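Local coordinates for ESX-1 secretion-associated protein EspB (PDB 7P0Z) that is secreted through the ESX-1 system of Mycobacterium marinum and assembles with six further copies, probably into a channel-like structure linked to protein transport, at residues V11-I16 with F175-E179; D33-P38 with S150-F154; N57-Y61 with V274-P279; A64-E68 with P279-I283. Residues are numbered along the deposited sequence.

Interaction 1. Residues V11-I16 with F175-E179; sequences VDQQEI and FENWE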
loop_
_atom_site.group_PDB
_atom_site.type_symbol
_atom_site.label_atom_id
_atom_site.label_comp_id
_atom_site.label_asym_id
_atom_site.label_seq_id
_atom_site.Cartn_x
_atom_site.Cartn_y
_atom_site.Cartn_z
ATOM N N VAL A 11 43.541 -31.930 -3.026
ATOM C CA VAL A 11 42.291 -31.587 -3.690
ATOM C C VAL A 11 41.656 -32.868 -4.187
ATOM O O VAL A 11 42.288 -33.636 -4.920
ATOM C CB VAL A 11 42.500 -30.606 -4.853
ATOM C CG1 VAL A 11 41.169 -30.132 -5.353
ATOM C CG2 VAL A 11 43.305 -29.436 -4.398
ATOM N N ASP A 12 40.396 -33.078 -3.818
ATOM C CA ASP A 12 39.667 -34.274 -4.213
ATOM C C ASP A 12 38.961 -34.030 -5.535
ATOM O O ASP A 12 37.824 -33.583 -5.583
ATOM C CB ASP A 12 38.679 -34.679 -3.143
ATOM C CG ASP A 12 38.287 -36.098 -3.272
ATOM O OD1 ASP A 12 38.994 -36.819 -3.996
ATOM O OD2 ASP A 12 37.272 -36.497 -2.679
ATOM N N GLN A 13 39.651 -34.358 -6.622
ATOM C CA GLN A 13 39.037 -34.331 -7.937
ATOM C C GLN A 13 37.863 -35.279 -8.037
ATOM O O GLN A 13 36.919 -35.017 -8.789
ATOM C CB GLN A 13 40.062 -34.702 -8.990
ATOM C CG GLN A 13 41.098 -33.675 -9.197
ATOM C CD GLN A 13 41.911 -33.978 -10.396
ATOM O OE1 GLN A 13 43.126 -34.020 -10.336
ATOM N NE2 GLN A 13 41.246 -34.227 -11.500
ATOM N N GLN A 14 37.918 -36.403 -7.335
ATOM C CA GLN A 14 36.855 -37.379 -7.477
ATOM C C GLN A 14 35.542 -36.840 -6.939
ATOM O O GLN A 14 34.479 -37.126 -7.493
ATOM C CB GLN A 14 37.236 -38.679 -6.787
ATOM C CG GLN A 14 36.447 -39.873 -7.253
ATOM C CD GLN A 14 36.378 -39.997 -8.751
ATOM O OE1 GLN A 14 37.369 -39.856 -9.451
ATOM N NE2 GLN A 14 35.198 -40.269 -9.252
ATOM N N GLU A 15 35.595 -36.046 -5.871
ATOM C CA GLU A 15 34.385 -35.403 -5.391
ATOM C C GLU A 15 33.791 -34.501 -6.456
ATOM O O GLU A 15 32.580 -34.515 -6.690
ATOM C CB GLU A 15 34.669 -34.601 -4.131
ATOM C CG GLU A 15 33.403 -34.058 -3.507
ATOM C CD GLU A 15 33.593 -32.757 -2.772
ATOM O OE1 GLU A 15 33.733 -31.714 -3.427
ATOM O OE2 GLU A 15 33.569 -32.766 -1.534
ATOM N N ILE A 16 34.627 -33.723 -7.127
ATOM C CA ILE A 16 34.121 -32.827 -8.151
ATOM C C ILE A 16 33.512 -33.608 -9.305
ATOM O O ILE A 16 32.449 -33.250 -9.810
ATOM C CB ILE A 16 35.231 -31.875 -8.623
ATOM C CG1 ILE A 16 35.928 -31.259 -7.426
ATOM C CG2 ILE A 16 34.673 -30.789 -9.501
ATOM C CD1 ILE A 16 37.011 -30.322 -7.796
ATOM N N PHE A 175 30.163 -27.968 -1.583
ATOM C CA PHE A 175 31.129 -29.049 -1.596
ATOM C C PHE A 175 31.681 -29.286 -0.204
ATOM O O PHE A 175 31.799 -28.366 0.597
ATOM C CB PHE A 175 32.269 -28.726 -2.545
ATOM C CG PHE A 175 31.823 -28.443 -3.928
ATOM C CD1 PHE A 175 31.434 -29.461 -4.764
ATOM C CD2 PHE A 175 31.799 -27.153 -4.401
ATOM C CE1 PHE A 175 31.021 -29.193 -6.039
ATOM C CE2 PHE A 175 31.390 -26.882 -5.677
ATOM C CZ PHE A 175 31.002 -27.904 -6.498
ATOM N N GLU A 176 32.020 -30.532 0.078
ATOM C CA GLU A 176 32.720 -30.831 1.319
ATOM C C GLU A 176 34.175 -30.401 1.255
ATOM O O GLU A 176 34.609 -29.529 2.006
ATOM C CB GLU A 176 32.650 -32.316 1.615
ATOM C CG GLU A 176 31.295 -32.834 1.795
ATOM C CD GLU A 176 31.278 -34.337 1.833
ATOM O OE1 GLU A 176 32.142 -34.954 1.181
ATOM O OE2 GLU A 176 30.422 -34.912 2.531
ATOM N N ASN A 177 34.938 -30.988 0.346
ATOM C CA ASN A 177 36.384 -30.887 0.380
ATOM C C ASN A 177 36.966 -29.985 -0.683
ATOM O O ASN A 177 38.176 -29.985 -0.867
ATOM C CB ASN A 177 37.006 -32.269 0.249
ATOM C CG ASN A 177 36.451 -33.223 1.222
ATOM O OD1 ASN A 177 36.514 -32.999 2.418
ATOM N ND2 ASN A 177 35.887 -34.300 0.729
ATOM N N TRP A 178 36.167 -29.226 -1.395
ATOM C CA TRP A 178 36.707 -28.382 -2.439
ATOM C C TRP A 178 36.612 -26.932 -2.019
ATOM O O TRP A 178 35.603 -26.507 -1.463
ATOM C CB TRP A 178 35.988 -28.601 -3.755
ATOM C CG TRP A 178 36.693 -27.970 -4.869
ATOM C CD1 TRP A 178 38.010 -27.706 -4.942
ATOM C CD2 TRP A 178 36.114 -27.460 -6.055
ATOM N NE1 TRP A 178 38.305 -27.080 -6.111
ATOM C CE2 TRP A 178 37.152 -26.917 -6.819
ATOM C CE3 TRP A 178 34.817 -27.422 -6.558
ATOM C CZ2 TRP A 178 36.940 -26.346 -8.055
ATOM C CZ3 TRP A 178 34.607 -26.853 -7.777
ATOM C CH2 TRP A 178 35.661 -26.321 -8.516
ATOM N N GLU A 179 37.665 -26.174 -2.280
ATOM C CA GLU A 179 37.736 -24.819 -1.781
ATOM C C GLU A 179 38.568 -23.994 -2.743
ATOM O O GLU A 179 39.230 -24.530 -3.626
ATOM C CB GLU A 179 38.304 -24.804 -0.367
ATOM C CG GLU A 179 37.944 -23.566 0.389
ATOM C CD GLU A 179 38.316 -23.646 1.849
ATOM O OE1 GLU A 179 38.981 -24.628 2.232
ATOM O OE2 GLU A 179 37.909 -22.752 2.620
#

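Interaction 2. Residues D33-P38 with S150-F154; sequences DVPQAP and SMVNF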
loop_
_atom_site.group_PDB
_atom_site.type_symbol
_atom_site.label_atom_id
_atom_site.label_comp_id
_atom_site.label_asym_id
_atom_site.label_seq_id
_atom_site.Cartn_x
_atom_site.Cartn_y
_atom_site.Cartn_z
ATOM N N ASP A 33 -0.089 -34.699 -19.827
ATOM C CA ASP A 33 -1.484 -34.859 -20.170
ATOM C C ASP A 33 -2.118 -33.516 -20.473
ATOM O O ASP A 33 -1.730 -32.486 -19.936
ATOM C CB ASP A 33 -2.225 -35.540 -19.044
ATOM C CG ASP A 33 -2.335 -34.680 -17.853
ATOM O OD1 ASP A 33 -1.290 -34.397 -17.244
ATOM O OD2 ASP A 33 -3.457 -34.273 -17.518
ATOM N N VAL A 34 -3.106 -33.533 -21.351
ATOM C CA VAL A 34 -3.709 -32.316 -21.874
ATOM C C VAL A 34 -5.055 -32.126 -21.193
ATOM O O VAL A 34 -5.917 -33.000 -21.309
ATOM C CB VAL A 34 -3.866 -32.377 -23.393
ATOM C CG1 VAL A 34 -4.649 -31.206 -23.854
ATOM C CG2 VAL A 34 -2.532 -32.380 -24.026
ATOM N N PRO A 35 -5.270 -31.028 -20.482
ATOM C CA PRO A 35 -6.520 -30.852 -19.739
ATOM C C PRO A 35 -7.652 -30.419 -20.660
ATOM O O PRO A 35 -7.485 -29.528 -21.488
ATOM C CB PRO A 35 -6.167 -29.757 -18.733
ATOM C CG PRO A 35 -5.133 -28.955 -19.444
ATOM C CD PRO A 35 -4.381 -29.869 -20.355
ATOM N N GLN A 36 -8.804 -31.046 -20.511
ATOM C CA GLN A 36 -9.959 -30.714 -21.328
ATOM C C GLN A 36 -10.844 -29.693 -20.641
ATOM O O GLN A 36 -10.763 -29.471 -19.437
ATOM C CB GLN A 36 -10.779 -31.953 -21.652
ATOM C CG GLN A 36 -9.967 -33.109 -22.075
ATOM C CD GLN A 36 -9.096 -32.774 -23.249
ATOM O OE1 GLN A 36 -9.456 -31.968 -24.090
ATOM N NE2 GLN A 36 -7.936 -33.397 -23.316
ATOM N N ALA A 37 -11.686 -29.066 -21.430
ATOM C CA ALA A 37 -12.616 -28.089 -20.900
ATOM C C ALA A 37 -13.608 -28.772 -19.977
ATOM O O ALA A 37 -14.137 -29.830 -20.319
ATOM C CB ALA A 37 -13.351 -27.394 -22.022
ATOM N N PRO A 38 -13.859 -28.224 -18.800
ATOM C CA PRO A 38 -14.799 -28.866 -17.877
ATOM C C PRO A 38 -16.228 -28.904 -18.385
ATOM O O PRO A 38 -16.976 -29.811 -18.016
ATOM C CB PRO A 38 -14.678 -28.011 -16.614
ATOM C CG PRO A 38 -13.462 -27.205 -16.799
ATOM C CD PRO A 38 -13.278 -27.004 -18.241
ATOM N N SER A 150 -10.496 -34.291 -15.870
ATOM C CA SER A 150 -9.186 -34.154 -16.476
ATOM C C SER A 150 -8.439 -32.965 -15.896
ATOM O O SER A 150 -7.211 -32.984 -15.833
ATOM C CB SER A 150 -9.298 -34.036 -17.985
ATOM O OG SER A 150 -9.833 -32.794 -18.336
ATOM N N MET A 151 -9.155 -31.949 -15.436
ATOM C CA MET A 151 -8.506 -30.877 -14.704
ATOM C C MET A 151 -7.879 -31.385 -13.424
ATOM O O MET A 151 -6.788 -30.958 -13.051
ATOM C CB MET A 151 -9.496 -29.777 -14.379
ATOM C CG MET A 151 -9.884 -29.001 -15.570
ATOM S SD MET A 151 -8.905 -27.530 -15.759
ATOM C CE MET A 151 -9.359 -27.085 -17.423
ATOM N N VAL A 152 -8.563 -32.280 -12.727
ATOM C CA VAL A 152 -8.023 -32.796 -11.483
ATOM C C VAL A 152 -6.829 -33.695 -11.749
ATOM O O VAL A 152 -5.844 -33.661 -11.010
ATOM C CB VAL A 152 -9.127 -33.502 -10.685
ATOM C CG1 VAL A 152 -8.577 -34.052 -9.420
ATOM C CG2 VAL A 152 -10.206 -32.525 -10.367
ATOM N N ASN A 153 -6.878 -34.501 -12.807
ATOM C CA ASN A 153 -5.708 -35.296 -13.153
ATOM C C ASN A 153 -4.524 -34.406 -13.501
ATOM O O ASN A 153 -3.396 -34.657 -13.065
ATOM C CB ASN A 153 -6.020 -36.234 -14.309
ATOM C CG ASN A 153 -7.122 -37.203 -13.985
ATOM O OD1 ASN A 153 -7.355 -37.542 -12.827
ATOM N ND2 ASN A 153 -7.817 -37.655 -15.011
ATOM N N PHE A 154 -4.773 -33.360 -14.284
ATOM C CA PHE A 154 -3.756 -32.378 -14.618
ATOM C C PHE A 154 -3.145 -31.774 -13.365
ATOM O O PHE A 154 -1.919 -31.691 -13.227
ATOM C CB PHE A 154 -4.410 -31.307 -15.481
ATOM C CG PHE A 154 -3.494 -30.242 -15.956
ATOM C CD1 PHE A 154 -2.794 -30.389 -17.127
ATOM C CD2 PHE A 154 -3.357 -29.074 -15.248
ATOM C CE1 PHE A 154 -1.967 -29.403 -17.571
ATOM C CE2 PHE A 154 -2.528 -28.089 -15.684
ATOM C CZ PHE A 154 -1.831 -28.250 -16.855
#

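Interaction 3. Residues N57-Y61 with V274-P279; sequences NVRLY and VNPPKP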
loop_
_atom_site.group_PDB
_atom_site.type_symbol
_atom_site.label_atom_id
_atom_site.label_comp_id
_atom_site.label_asym_id
_atom_site.label_seq_id
_atom_site.Cartn_x
_atom_site.Cartn_y
_atom_site.Cartn_z
ATOM N N ASN A 57 4.607 -24.188 -22.209
ATOM C CA ASN A 57 5.671 -23.222 -22.006
ATOM C C ASN A 57 6.558 -23.613 -20.836
ATOM O O ASN A 57 7.785 -23.447 -20.888
ATOM C CB ASN A 57 5.055 -21.842 -21.828
ATOM C CG ASN A 57 4.565 -21.274 -23.137
ATOM O OD1 ASN A 57 4.526 -21.969 -24.144
ATOM N ND2 ASN A 57 4.160 -20.020 -23.125
ATOM N N VAL A 58 5.963 -24.160 -19.786
ATOM C CA VAL A 58 6.756 -24.627 -18.663
ATOM C C VAL A 58 7.655 -25.785 -19.082
ATOM O O VAL A 58 8.827 -25.847 -18.699
ATOM C CB VAL A 58 5.838 -25.002 -17.491
ATOM C CG1 VAL A 58 6.576 -25.840 -16.476
ATOM C CG2 VAL A 58 5.284 -23.760 -16.854
ATOM N N ARG A 59 7.134 -26.705 -19.887
ATOM C CA ARG A 59 7.960 -27.819 -20.336
ATOM C C ARG A 59 9.142 -27.332 -21.169
ATOM O O ARG A 59 10.272 -27.826 -21.029
ATOM C CB ARG A 59 7.109 -28.816 -21.120
ATOM C CG ARG A 59 6.275 -29.698 -20.232
ATOM C CD ARG A 59 5.550 -30.776 -20.985
ATOM N NE ARG A 59 4.500 -30.229 -21.826
ATOM C CZ ARG A 59 3.215 -30.205 -21.503
ATOM N NH1 ARG A 59 2.796 -30.703 -20.360
ATOM N NH2 ARG A 59 2.350 -29.680 -22.337
ATOM N N LEU A 60 8.900 -26.344 -22.022
ATOM C CA LEU A 60 9.966 -25.763 -22.818
ATOM C C LEU A 60 11.070 -25.171 -21.947
ATOM O O LEU A 60 12.268 -25.405 -22.172
ATOM C CB LEU A 60 9.368 -24.701 -23.717
ATOM C CG LEU A 60 10.295 -24.109 -24.751
ATOM C CD1 LEU A 60 10.447 -25.084 -25.878
ATOM C CD2 LEU A 60 9.710 -22.825 -25.219
ATOM N N TYR A 61 10.693 -24.400 -20.941
ATOM C CA TYR A 61 11.734 -23.831 -20.103
ATOM C C TYR A 61 12.449 -24.885 -19.273
ATOM O O TYR A 61 13.607 -24.698 -18.895
ATOM C CB TYR A 61 11.156 -22.752 -19.219
ATOM C CG TYR A 61 11.127 -21.478 -19.951
ATOM C CD1 TYR A 61 10.077 -21.177 -20.780
ATOM C CD2 TYR A 61 12.177 -20.590 -19.865
ATOM C CE1 TYR A 61 10.048 -20.032 -21.471
ATOM C CE2 TYR A 61 12.161 -19.436 -20.560
ATOM C CZ TYR A 61 11.092 -19.159 -21.357
ATOM O OH TYR A 61 11.062 -18.001 -22.061
ATOM N N VAL A 274 1.229 -18.129 -17.667
ATOM C CA VAL A 274 2.391 -18.416 -16.842
ATOM C C VAL A 274 3.614 -18.261 -17.720
ATOM O O VAL A 274 3.809 -19.062 -18.631
ATOM C CB VAL A 274 2.326 -19.831 -16.256
ATOM C CG1 VAL A 274 3.538 -20.115 -15.414
ATOM C CG2 VAL A 274 1.086 -19.995 -15.443
ATOM N N ASN A 275 4.442 -17.250 -17.461
ATOM C CA ASN A 275 5.675 -17.177 -18.228
ATOM C C ASN A 275 6.875 -17.491 -17.359
ATOM O O ASN A 275 7.178 -16.763 -16.409
ATOM C CB ASN A 275 5.888 -15.846 -18.938
ATOM C CG ASN A 275 5.870 -14.687 -18.036
ATOM O OD1 ASN A 275 5.527 -14.792 -16.869
ATOM N ND2 ASN A 275 6.359 -13.570 -18.537
ATOM N N PRO A 276 7.584 -18.559 -17.669
ATOM C CA PRO A 276 8.743 -18.942 -16.883
ATOM C C PRO A 276 9.931 -18.067 -17.215
ATOM O O PRO A 276 10.160 -17.747 -18.385
ATOM C CB PRO A 276 8.997 -20.387 -17.320
ATOM C CG PRO A 276 7.843 -20.754 -18.172
ATOM C CD PRO A 276 7.299 -19.523 -18.733
ATOM N N PRO A 277 10.704 -17.660 -16.226
ATOM C CA PRO A 277 11.970 -16.995 -16.524
ATOM C C PRO A 277 12.950 -17.994 -17.092
ATOM O O PRO A 277 12.899 -19.183 -16.795
ATOM C CB PRO A 277 12.424 -16.483 -15.164
ATOM C CG PRO A 277 11.843 -17.445 -14.220
ATOM C CD PRO A 277 10.560 -17.944 -14.796
ATOM N N LYS A 278 13.836 -17.515 -17.936
ATOM C CA LYS A 278 14.846 -18.411 -18.440
ATOM C C LYS A 278 15.868 -18.676 -17.345
ATOM O O LYS A 278 16.069 -17.848 -16.460
ATOM C CB LYS A 278 15.535 -17.837 -19.657
ATOM C CG LYS A 278 16.283 -16.593 -19.393
ATOM C CD LYS A 278 16.888 -16.148 -20.679
ATOM C CE LYS A 278 17.888 -17.169 -21.152
ATOM N NZ LYS A 278 18.534 -16.802 -22.422
ATOM N N PRO A 279 16.492 -19.844 -17.361
ATOM C CA PRO A 279 17.436 -20.169 -16.310
ATOM C C PRO A 279 18.672 -19.299 -16.405
ATOM O O PRO A 279 19.093 -18.913 -17.505
ATOM C CB PRO A 279 17.759 -21.648 -16.576
ATOM C CG PRO A 279 17.415 -21.858 -17.998
ATOM C CD PRO A 279 16.282 -20.959 -18.289
#

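Interaction 4. Residues A64-E68 with P279-I283; sequences AGERE and PPAAI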
loop_
_atom_site.group_PDB
_atom_site.type_symbol
_atom_site.label_atom_id
_atom_site.label_comp_id
_atom_site.label_asym_id
_atom_site.label_seq_id
_atom_site.Cartn_x
_atom_site.Cartn_y
_atom_site.Cartn_z
ATOM N N ALA A 64 15.231 -25.902 -21.299
ATOM C CA ALA A 64 16.310 -24.921 -21.210
ATOM C C ALA A 64 17.162 -25.139 -19.959
ATOM O O ALA A 64 18.400 -25.108 -20.015
ATOM C CB ALA A 64 15.744 -23.508 -21.233
ATOM N N GLY A 65 16.513 -25.345 -18.819
ATOM C CA GLY A 65 17.256 -25.590 -17.594
ATOM C C GLY A 65 18.118 -26.835 -17.681
ATOM O O GLY A 65 19.220 -26.889 -17.132
ATOM N N GLU A 66 17.623 -27.848 -18.373
ATOM C CA GLU A 66 18.417 -29.044 -18.587
ATOM C C GLU A 66 19.705 -28.726 -19.337
ATOM O O GLU A 66 20.783 -29.230 -18.990
ATOM C CB GLU A 66 17.581 -30.054 -19.346
ATOM C CG GLU A 66 18.188 -31.380 -19.490
ATOM C CD GLU A 66 17.224 -32.354 -20.102
ATOM O OE1 GLU A 66 16.075 -31.952 -20.382
ATOM O OE2 GLU A 66 17.608 -33.524 -20.307
ATOM N N ARG A 67 19.621 -27.883 -20.360
ATOM C CA ARG A 67 20.852 -27.500 -21.035
ATOM C C ARG A 67 21.795 -26.753 -20.100
ATOM O O ARG A 67 23.016 -26.962 -20.132
ATOM C CB ARG A 67 20.576 -26.651 -22.262
ATOM C CG ARG A 67 21.862 -26.158 -22.880
ATOM C CD ARG A 67 21.642 -25.137 -23.918
ATOM N NE ARG A 67 21.675 -23.807 -23.355
ATOM C CZ ARG A 67 21.762 -22.715 -24.091
ATOM N NH1 ARG A 67 21.829 -22.824 -25.398
ATOM N NH2 ARG A 67 21.784 -21.529 -23.525
ATOM N N GLU A 68 21.259 -25.866 -19.276
ATOM C CA GLU A 68 22.138 -25.156 -18.357
ATOM C C GLU A 68 22.843 -26.115 -17.410
ATOM O O GLU A 68 24.005 -25.908 -17.053
ATOM C CB GLU A 68 21.377 -24.101 -17.571
ATOM C CG GLU A 68 20.960 -22.922 -18.405
ATOM C CD GLU A 68 22.083 -22.396 -19.291
ATOM O OE1 GLU A 68 22.074 -22.688 -20.499
ATOM O OE2 GLU A 68 22.976 -21.698 -18.781
ATOM N N PRO A 279 16.492 -19.844 -17.361
ATOM C CA PRO A 279 17.436 -20.169 -16.310
ATOM C C PRO A 279 18.672 -19.299 -16.405
ATOM O O PRO A 279 19.093 -18.913 -17.505
ATOM C CB PRO A 279 17.759 -21.648 -16.576
ATOM C CG PRO A 279 17.415 -21.858 -17.998
ATOM C CD PRO A 279 16.282 -20.959 -18.289
ATOM N N PRO A 280 19.285 -18.961 -15.280
ATOM C CA PRO A 280 20.529 -18.193 -15.325
ATOM C C PRO A 280 21.604 -18.964 -16.061
ATOM O O PRO A 280 21.634 -20.191 -16.053
ATOM C CB PRO A 280 20.886 -18.008 -13.853
ATOM C CG PRO A 280 20.240 -19.115 -13.184
ATOM C CD PRO A 280 18.978 -19.416 -13.922
ATOM N N ALA A 281 22.466 -18.230 -16.736
ATOM C CA ALA A 281 23.542 -18.865 -17.472
ATOM C C ALA A 281 24.465 -19.592 -16.514
ATOM O O ALA A 281 24.780 -19.089 -15.439
ATOM C CB ALA A 281 24.318 -17.827 -18.258
ATOM N N ALA A 282 24.869 -20.790 -16.897
ATOM C CA ALA A 282 25.855 -21.519 -16.126
ATOM C C ALA A 282 27.201 -20.820 -16.195
ATOM O O ALA A 282 27.516 -20.140 -17.167
ATOM C CB ALA A 282 25.992 -22.941 -16.647
ATOM N N ILE A 283 27.997 -20.982 -15.151
ATOM C CA ILE A 283 29.354 -20.473 -15.203
ATOM C C ILE A 283 30.155 -21.269 -16.221
ATOM O O ILE A 283 29.990 -22.483 -16.356
ATOM C CB ILE A 283 30.001 -20.505 -13.812
ATOM C CG1 ILE A 283 31.236 -19.627 -13.819
ATOM C CG2 ILE A 283 30.332 -21.908 -13.384
ATOM C CD1 ILE A 283 31.963 -19.656 -12.573
#

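Interaction 1. Residues V11-I16 with F175-E179
Glu15 reaches from the first turn of helix 13-23 to the loop leading into helix 181-224, where Glu15 OE2 accepts a straight 2.9 Å hydrogen bond from Asn177 N. Glu176 N gives Glu15 OE2 a weak one of 3.2 Å. A long acidic side chain suits this place, because these loop amides have no helical carbonyl to bond. The loop carries the start of the WxG motif, Trp178, whose NE1 bonds to the hydroxyl of Tyr83; the tryptophan thereby ties the PPE half to the PE half, as in other proteins of this family. The price is a like-charge approach, 3.8 Å between Glu15 OE2 and Glu176 OE1. Asp12, the N-cap residue, stands beside Asn177 at the exposed margin. The apolar part runs from Val11 CG1 at the margin, 4.0 Å from Trp178 CD1, to buried Ile16, whose extended arm (chi2 t) points its delta methyl at the indole face. Ile16 CD1 sits 3.5 Å from the centroid of the Trp178 five-membered ring, 15° off the normal, a CH-pi contact.

Interaction 2. Residues D33-P38 with S150-F154
Pro35 lays its ring over one face of the Phe154 ring: Pro35 CG is 3.6 Å from Phe154 CD1 and 3.9 Å from the ring centroid, 26° off the normal, which makes a CH-pi contact. A proline suits the spot, being compact and rigid, with ring C-H groups that can lie over an aromatic face. Beside it Met151 extends a flexible thioether, so that its CE meets Pro35 CB at 4.4 Å and Pro38 CD at 4.0 Å and bridges the two prolines. The same methyl lies 3.4 Å from Gln36 O. These side chains join an extended linker, which connects helices 13-23 and 42-81 of the PE part, to helix 149-166 of the PPE part in the elongated helical bundle; Leu51 of helix 42-81 touches both Pro35 and Met151. Toward the surface the contact becomes polar. Gln36 N donates a 3.0 Å hydrogen bond to Ser150 OG, and a short hydroxyl is well placed to meet a linker amide that no strand partner satisfies; Ser150 OG is also bonded to Asp146. At the other end of the linker Asp33 turns its carboxylate to the helix, with OD2 3.5 Å from Phe154 CA.

Interaction 3. Residues N57-Y61 with V274-P279
The ring of Pro276 is the bump, received on helix 42-81 by a hollow formed by Asn57 and Val58 and, a turn later, Tyr61. Pro276 CG settles 3.8 Å from Asn57 O, 4.1 Å from Val58 CA and 3.5 Å from Tyr61 CD1, while Pro276 CB lies over the phenol face, 4.0 Å from its centroid, as a CH-pi contact. Tyr61 lies as a broad plate against the extended tail: Pro276 O rests over its face, 3.4 Å from CE2, whereas Lys278 CA, 3.6 Å from the same CE2, and Pro279 CD meet its edge. Val58 CG2 and Val274 CG1, 4.3 Å apart, complete the fit. No hydrogen bonds join the two segments, so shape decides, and prolines, lacking an N-H, suit a tail held by packing. Pro277 O bonds to Trp196 of helix 181-224, whose Met200 touches Tyr61 and Pro276; Asn57 packs on Ile169 of a neighbouring subunit. From Pro276 onward the backbone is a polyproline II segment, laid along a buried groove of the helical bundle.

Interaction 4. Residues A64-E68 with P279-I283
Glu68 overlaps Pro279 with its methylene part, CG to CG at 3.7 Å, then turns its carboxylate along the tail so that OE2 takes a 2.8 Å hydrogen bond from Ala282 N. The long side chain does two jobs: its apolar stem covers a proline, and its acidic tip answers an amide of an extended chain. Its other oxygen is occupied too, since Glu68 OE1 forms a salt bridge with Arg67 NE at 3.1 Å, and Arg67 NH1 carries on to Glu187 of a neighbouring subunit. A turn earlier the helix surface is low. Ala64 CB touches Pro279 CD at 3.9 Å, and Gly65, with no side chain, lets Pro279 CG come within 3.7 Å of its N. Ala282 is small enough to turn its methyl toward the helix without pushing the tail off. Pro279 and Pro280 lean on Trp196 of helix 181-224. All five tail residues keep polyproline II backbone angles, the arrangement of a proline-rich extended segment running along the helices of the PE-PPE bundle.

Each contact joins the PE part to the PPE part. Interactions 3 and 4 belong together: they share Pro279, use successive turns of helix 42-81, lie with centres 12 Å apart and both border the same neighbouring subunit. Interaction 3 is the buried one, about 11 Å from the chain centre, and has no hydrogen bond between its segments. Interactions 1 and 4, farther out and partly buried, both use a glutamate carboxylate to accept from loop or tail amides; interaction 1, 38 Å from the centre at one end of the bundle, adds a CH-pi contact on indole. Interaction 2 is equally central but partly buried, its prolines meeting helix 149-166, and touches no other subunit.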